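Side-chain contacts in designed helical repeat protein (Synthetic construct, PDB 5CWD), which has no known natural function, being a de novo designed helical repeat protein made to explore the range of repeat architectures: residues C76-V79 and A80-G84; S147-E150 and E151-K154. All coordinates share one frame; numbering follows the deposited sequence.

Contact 1. Residues C76-V79 and A80-G84; sequences CLEV and AKQAG
Gln82 N donates to Glu78 O at 2.7 Å, close to the end of helix 66-83. Ala83 N gives its N-H to Val79 O over the same length. The second bond is the more bent, with an angle of 132° at the hydrogen. Two further bonds of the same i to i+4 kind precede them, from Ala80 N to Cys76 O and from Lys81 N to Leu77 O. Beyond them, Ala83 O is hydrogen-bonded to Thr45 OG1, which holds this helix end to the start of helix 45-63.

One turn apart, beside helix 24-40, Glu78 and Gln82 cross obliquely, with Glu78 OE1 3.4 Å from Gln82 NE2. The carboxylate and amide planes are turned 41° apart. Both chains bend at chi2, and the bends bring the two groups near each other. Glu78 also touches Lys28 of helix 24-40, and Gln82 touches Leu35. Lys81 instead runs out extended from CG, and its NZ stays 6.7 Å from Glu78 OE2, too far for an ion pair.

The other faces are packed into the fold. Val79 meets Ala31 and Leu35 of helix 24-40 as well as Ala49 and Phe52 of helix 45-63. Leu77 touches helix 108-125, and Ala80 touches Ala90 of helix 87-105. Cys76 is joined by a disulfide to Cys53, tying this helix covalently to helix 45-63. After Ala83 the chain leaves helical geometry at Gly84, which has positive phi. The whole is the C-terminal end of an amphipathic helix in an alpha-helical repeat fold, with a polar, partly exposed flank and a buried face between neighbouring helices.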
ATOM      1  N   CYS A  76      -2.144   6.837   4.062  1.00 54.06           N
ATOM      2  CA  CYS A  76      -1.760   6.994   2.666  1.00 53.18           C
ATOM      3  C   CYS A  76      -2.631   8.044   1.997  1.00 55.38           C
ATOM      4  O   CYS A  76      -2.130   8.982   1.364  1.00 56.86           O
ATOM      5  CB  CYS A  76      -1.877   5.667   1.923  1.00 53.30           C
ATOM      6  SG  CYS A  76      -1.761   5.827   0.127  1.00 51.79           S
ATOM      7  N   LEU A  77      -3.942   7.891   2.148  1.00 54.20           N
ATOM      8  CA  LEU A  77      -4.866   8.853   1.565  1.00 53.61           C
ATOM      9  C   LEU A  77      -4.700  10.229   2.208  1.00 54.34           C
ATOM     10  O   LEU A  77      -4.960  11.253   1.574  1.00 54.97           O
ATOM     11  CB  LEU A  77      -6.305   8.367   1.710  1.00 51.13           C
ATOM     12  CG  LEU A  77      -6.591   7.028   1.029  1.00 52.59           C
ATOM     13  CD1 LEU A  77      -8.017   6.578   1.312  1.00 57.47           C
ATOM     14  CD2 LEU A  77      -6.342   7.110  -0.473  1.00 52.07           C
ATOM     15  N   GLU A  78      -4.251  10.253   3.459  1.00 54.61           N
ATOM     16  CA  GLU A  78      -4.048  11.513   4.167  1.00 58.55           C
ATOM     17  C   GLU A  78      -2.886  12.282   3.560  1.00 58.08           C
ATOM     18  O   GLU A  78      -3.036  13.440   3.169  1.00 58.70           O
ATOM     19  CB  GLU A  78      -3.792  11.277   5.657  1.00 59.73           C
ATOM     20  CG  GLU A  78      -4.853  11.874   6.563  1.00 62.53           C
ATOM     21  CD  GLU A  78      -4.911  13.387   6.472  1.00 65.00           C
ATOM     22  OE1 GLU A  78      -3.866  14.011   6.189  1.00 60.99           O
ATOM     23  OE2 GLU A  78      -6.005  13.952   6.682  1.00 68.10           O
ATOM     24  N   VAL A  79      -1.725  11.637   3.486  1.00 56.94           N
ATOM     25  CA  VAL A  79      -0.558  12.275   2.893  1.00 55.00           C
ATOM     26  C   VAL A  79      -0.832  12.578   1.424  1.00 54.14           C
ATOM     27  O   VAL A  79      -0.359  13.584   0.898  1.00 55.08           O
ATOM     28  CB  VAL A  79       0.712  11.404   3.027  1.00 53.95           C
ATOM     29  CG1 VAL A  79       0.553  10.091   2.286  1.00 56.04           C
ATOM     30  CG2 VAL A  79       1.935  12.157   2.526  1.00 53.84           C
ATOM     31  N   ALA A  80      -1.595  11.710   0.765  1.00 54.45           N
ATOM     32  CA  ALA A  80      -2.019  11.979  -0.604  1.00 54.12           C
ATOM     33  C   ALA A  80      -2.812  13.284  -0.677  1.00 55.84           C
ATOM     34  O   ALA A  80      -2.519  14.149  -1.501  1.00 55.27           O
ATOM     35  CB  ALA A  80      -2.844  10.828  -1.144  1.00 54.20           C
ATOM     36  N   LYS A  81      -3.815  13.421   0.186  1.00 58.94           N
ATOM     37  CA  LYS A  81      -4.600  14.652   0.248  1.00 57.47           C
ATOM     38  C   LYS A  81      -3.720  15.822   0.659  1.00 56.77           C
ATOM     39  O   LYS A  81      -3.950  16.958   0.251  1.00 58.33           O
ATOM     40  CB  LYS A  81      -5.767  14.511   1.229  1.00 59.98           C
ATOM     41  CG  LYS A  81      -7.134  14.706   0.593  1.00 65.02           C
ATOM     42  CD  LYS A  81      -8.250  14.647   1.627  1.00 68.24           C
ATOM     43  CE  LYS A  81      -9.610  14.903   0.992  1.00 70.07           C
ATOM     44  NZ  LYS A  81     -10.730  14.670   1.947  1.00 73.22           N
ATOM     45  N   GLN A  82      -2.712  15.533   1.475  1.00 57.44           N
ATOM     46  CA  GLN A  82      -1.792  16.553   1.963  1.00 59.06           C
ATOM     47  C   GLN A  82      -0.841  17.009   0.855  1.00 59.68           C
ATOM     48  O   GLN A  82      -0.460  18.180   0.791  1.00 58.60           O
ATOM     49  CB  GLN A  82      -0.992  16.011   3.154  1.00 59.59           C
ATOM     50  CG  GLN A  82      -0.337  17.080   4.021  1.00 61.56           C
ATOM     51  CD  GLN A  82      -1.215  17.530   5.173  1.00 66.74           C
ATOM     52  OE1 GLN A  82      -1.445  18.726   5.363  1.00 69.01           O
ATOM     53  NE2 GLN A  82      -1.699  16.572   5.961  1.00 67.48           N
ATOM     54  N   ALA A  83      -0.470  16.076  -0.017  1.00 59.34           N
ATOM     55  CA  ALA A  83       0.534  16.324  -1.048  1.00 55.65           C
ATOM     56  C   ALA A  83      -0.076  16.752  -2.380  1.00 55.50           C
ATOM     57  O   ALA A  83       0.642  16.973  -3.354  1.00 56.50           O
ATOM     58  CB  ALA A  83       1.381  15.078  -1.246  1.00 56.79           C
ATOM     59  N   GLY A  84      -1.399  16.864  -2.425  1.00 55.77           N
ATOM     60  CA  GLY A  84      -2.082  17.221  -3.654  1.00 52.38           C
ATOM     61  C   GLY A  84      -1.923  16.162  -4.731  1.00 56.49           C
ATOM     62  O   GLY A  84      -2.003  16.467  -5.923  1.00 55.38           O
TER

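Contact 2. Residues S147-E150 and E151-K154; sequences SNDE and EVEK
An N-cap opens helix 150-167, with Asp149 as the capping residue. Its OD1 accepts the N-H of Val152 at 3.1 Å and is met nearly along its C-O axis. The angle at the hydrogen is 138°, so the bond is somewhat bent. Asp149 CG stands anti to the backbone N (chi1 179°), which puts the carboxylate beside the carbonyl carbon, facing the N-H groups of the first turn. The same oxygen lies 2.7 Å from Glu151 N.

Val152 also packs against the cap through one methyl. Its CG2 lies 3.6 Å from Asp149 OD1 and 3.9 Å from Asp149 CB, and the two side chains cross at about a right angle. The same methyl also lies 4.2 Å from Ser147 CB.

The backbone continues the turn. Lys154 N bonds to Glu150 O at 2.8 Å, while the bond from Glu153 N to Asp149 O is weak. Glu150 and Glu153 are both extended beyond CG, and their carboxylates stay apart, with Glu150 OE2 5.7 Å from Glu153 OE1. With Asp149 and Glu151, they gather acidic groups at the helix start. These probably suit the helix dipole, partly offset by their mutual repulsion.

Ser147 closes helix 129-147, and its OG makes a weak hydrogen bond back to Ala143 O. Asn148, with positive phi, breaks the helix. Further along helix 150-167, Glu153 forms a long, weak ion pair with Lys157. The contact is thus a short surface turn joining helix 129-147 to helix 150-167, the last two helices of the chain.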
ATOM      1  N   SER A 147      10.449 -12.256 -10.970  1.00 57.21           N
ATOM      2  CA  SER A 147      11.302 -13.170 -10.217  1.00 57.02           C
ATOM      3  C   SER A 147      11.694 -14.390 -11.049  1.00 55.65           C
ATOM      4  O   SER A 147      12.728 -15.004 -10.801  1.00 56.06           O
ATOM      5  CB  SER A 147      10.607 -13.620  -8.930  1.00 55.02           C
ATOM      6  OG  SER A 147      10.587 -12.574  -7.975  1.00 59.86           O
ATOM      7  N   ASN A 148      10.867 -14.732 -12.033  1.00 57.60           N
ATOM      8  CA  ASN A 148      11.110 -15.903 -12.875  1.00 58.95           C
ATOM      9  C   ASN A 148      11.156 -17.182 -12.035  1.00 61.59           C
ATOM     10  O   ASN A 148      11.941 -18.092 -12.309  1.00 61.79           O
ATOM     11  CB  ASN A 148      12.412 -15.735 -13.667  1.00 57.50           C
ATOM     12  CG  ASN A 148      12.519 -16.703 -14.837  1.00 61.94           C
ATOM     13  OD1 ASN A 148      11.520 -17.249 -15.305  1.00 62.82           O
ATOM     14  ND2 ASN A 148      13.741 -16.917 -15.315  1.00 66.02           N
ATOM     15  N   ASP A 149      10.306 -17.237 -11.012  1.00 62.75           N
ATOM     16  CA  ASP A 149      10.232 -18.386 -10.113  1.00 61.78           C
ATOM     17  C   ASP A 149       8.779 -18.784  -9.881  1.00 63.61           C
ATOM     18  O   ASP A 149       7.899 -17.931  -9.787  1.00 64.94           O
ATOM     19  CB  ASP A 149      10.916 -18.069  -8.782  1.00 61.52           C
ATOM     20  CG  ASP A 149      10.846 -19.219  -7.800  1.00 64.06           C
ATOM     21  OD1 ASP A 149       9.796 -19.376  -7.142  1.00 66.72           O
ATOM     22  OD2 ASP A 149      11.841 -19.962  -7.679  1.00 64.71           O
ATOM     23  N   GLU A 150       8.536 -20.087  -9.779  1.00 66.57           N
ATOM     24  CA  GLU A 150       7.181 -20.609  -9.655  1.00 67.63           C
ATOM     25  C   GLU A 150       6.665 -20.539  -8.221  1.00 65.73           C
ATOM     26  O   GLU A 150       5.488 -20.249  -7.990  1.00 68.86           O
ATOM     27  CB  GLU A 150       7.128 -22.052 -10.154  1.00 70.58           C
ATOM     28  CG  GLU A 150       7.565 -22.209 -11.600  1.00 75.31           C
ATOM     29  CD  GLU A 150       7.491 -23.644 -12.084  1.00 81.40           C
ATOM     30  OE1 GLU A 150       7.188 -24.537 -11.262  1.00 81.05           O
ATOM     31  OE2 GLU A 150       7.736 -23.877 -13.286  1.00 80.13           O
ATOM     32  N   GLU A 151       7.548 -20.804  -7.262  1.00 63.77           N
ATOM     33  CA  GLU A 151       7.176 -20.766  -5.851  1.00 65.77           C
ATOM     34  C   GLU A 151       6.615 -19.389  -5.489  1.00 65.19           C
ATOM     35  O   GLU A 151       5.854 -19.250  -4.530  1.00 65.54           O
ATOM     36  CB  GLU A 151       8.383 -21.108  -4.969  1.00 67.10           C
ATOM     37  CG  GLU A 151       8.048 -21.378  -3.496  1.00 72.09           C
ATOM     38  CD  GLU A 151       7.456 -22.759  -3.253  1.00 74.30           C
ATOM     39  OE1 GLU A 151       7.168 -23.476  -4.236  1.00 73.45           O
ATOM     40  OE2 GLU A 151       7.284 -23.129  -2.071  1.00 73.72           O
ATOM     41  N   VAL A 152       6.991 -18.379  -6.270  1.00 63.12           N
ATOM     42  CA  VAL A 152       6.440 -17.038  -6.119  1.00 60.28           C
ATOM     43  C   VAL A 152       5.100 -16.946  -6.841  1.00 61.28           C
ATOM     44  O   VAL A 152       4.152 -16.317  -6.357  1.00 62.90           O
ATOM     45  CB  VAL A 152       7.393 -15.969  -6.678  1.00 59.03           C
ATOM     46  CG1 VAL A 152       6.857 -14.577  -6.387  1.00 56.81           C
ATOM     47  CG2 VAL A 152       8.784 -16.135  -6.089  1.00 61.12           C
ATOM     48  N   GLU A 153       5.033 -17.577  -8.009  1.00 62.52           N
ATOM     49  CA  GLU A 153       3.798 -17.629  -8.779  1.00 62.02           C
ATOM     50  C   GLU A 153       2.695 -18.269  -7.944  1.00 61.57           C
ATOM     51  O   GLU A 153       1.522 -17.911  -8.060  1.00 63.80           O
ATOM     52  CB  GLU A 153       4.010 -18.406 -10.079  1.00 64.31           C
ATOM     53  CG  GLU A 153       2.936 -18.148 -11.122  1.00 70.42           C
ATOM     54  CD  GLU A 153       3.250 -18.780 -12.467  1.00 75.30           C
ATOM     55  OE1 GLU A 153       4.330 -19.394 -12.604  1.00 76.42           O
ATOM     56  OE2 GLU A 153       2.414 -18.662 -13.387  1.00 77.06           O
ATOM     57  N   LYS A 154       3.083 -19.214  -7.093  1.00 62.38           N
ATOM     58  CA  LYS A 154       2.145 -19.844  -6.167  1.00 62.56           C
ATOM     59  C   LYS A 154       1.467 -18.829  -5.247  1.00 60.03           C
ATOM     60  O   LYS A 154       0.246 -18.656  -5.296  1.00 60.89           O
ATOM     61  CB  LYS A 154       2.858 -20.906  -5.328  1.00 66.08           C
ATOM     62  CG  LYS A 154       3.387 -22.078  -6.142  1.00 67.95           C
ATOM     63  CD  LYS A 154       3.576 -23.324  -5.291  1.00 67.46           C
ATOM     64  CE  LYS A 154       3.863 -24.539  -6.159  1.00 67.37           C
ATOM     65  NZ  LYS A 154       3.726 -25.814  -5.404  1.00 71.53           N
TER

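Contact 1 comes first along the chain and contact 2 follows in series. Their centres are 34 Å apart, with nearest atoms about 23 Å apart, and they lie on opposite sides of the chain's centre. They share no helix. Contact 1 belongs to the last turns of helix 66-83, whereas contact 2 covers the end of helix 129-147 and the start of helix 150-167. Helices 87-105 and 108-125 come between them in sequence. One contact is partly buried among four other helices, while the other sits on the surface. Together they sample two local tasks in this all-helical chain: finishing a packed helix and starting a new one.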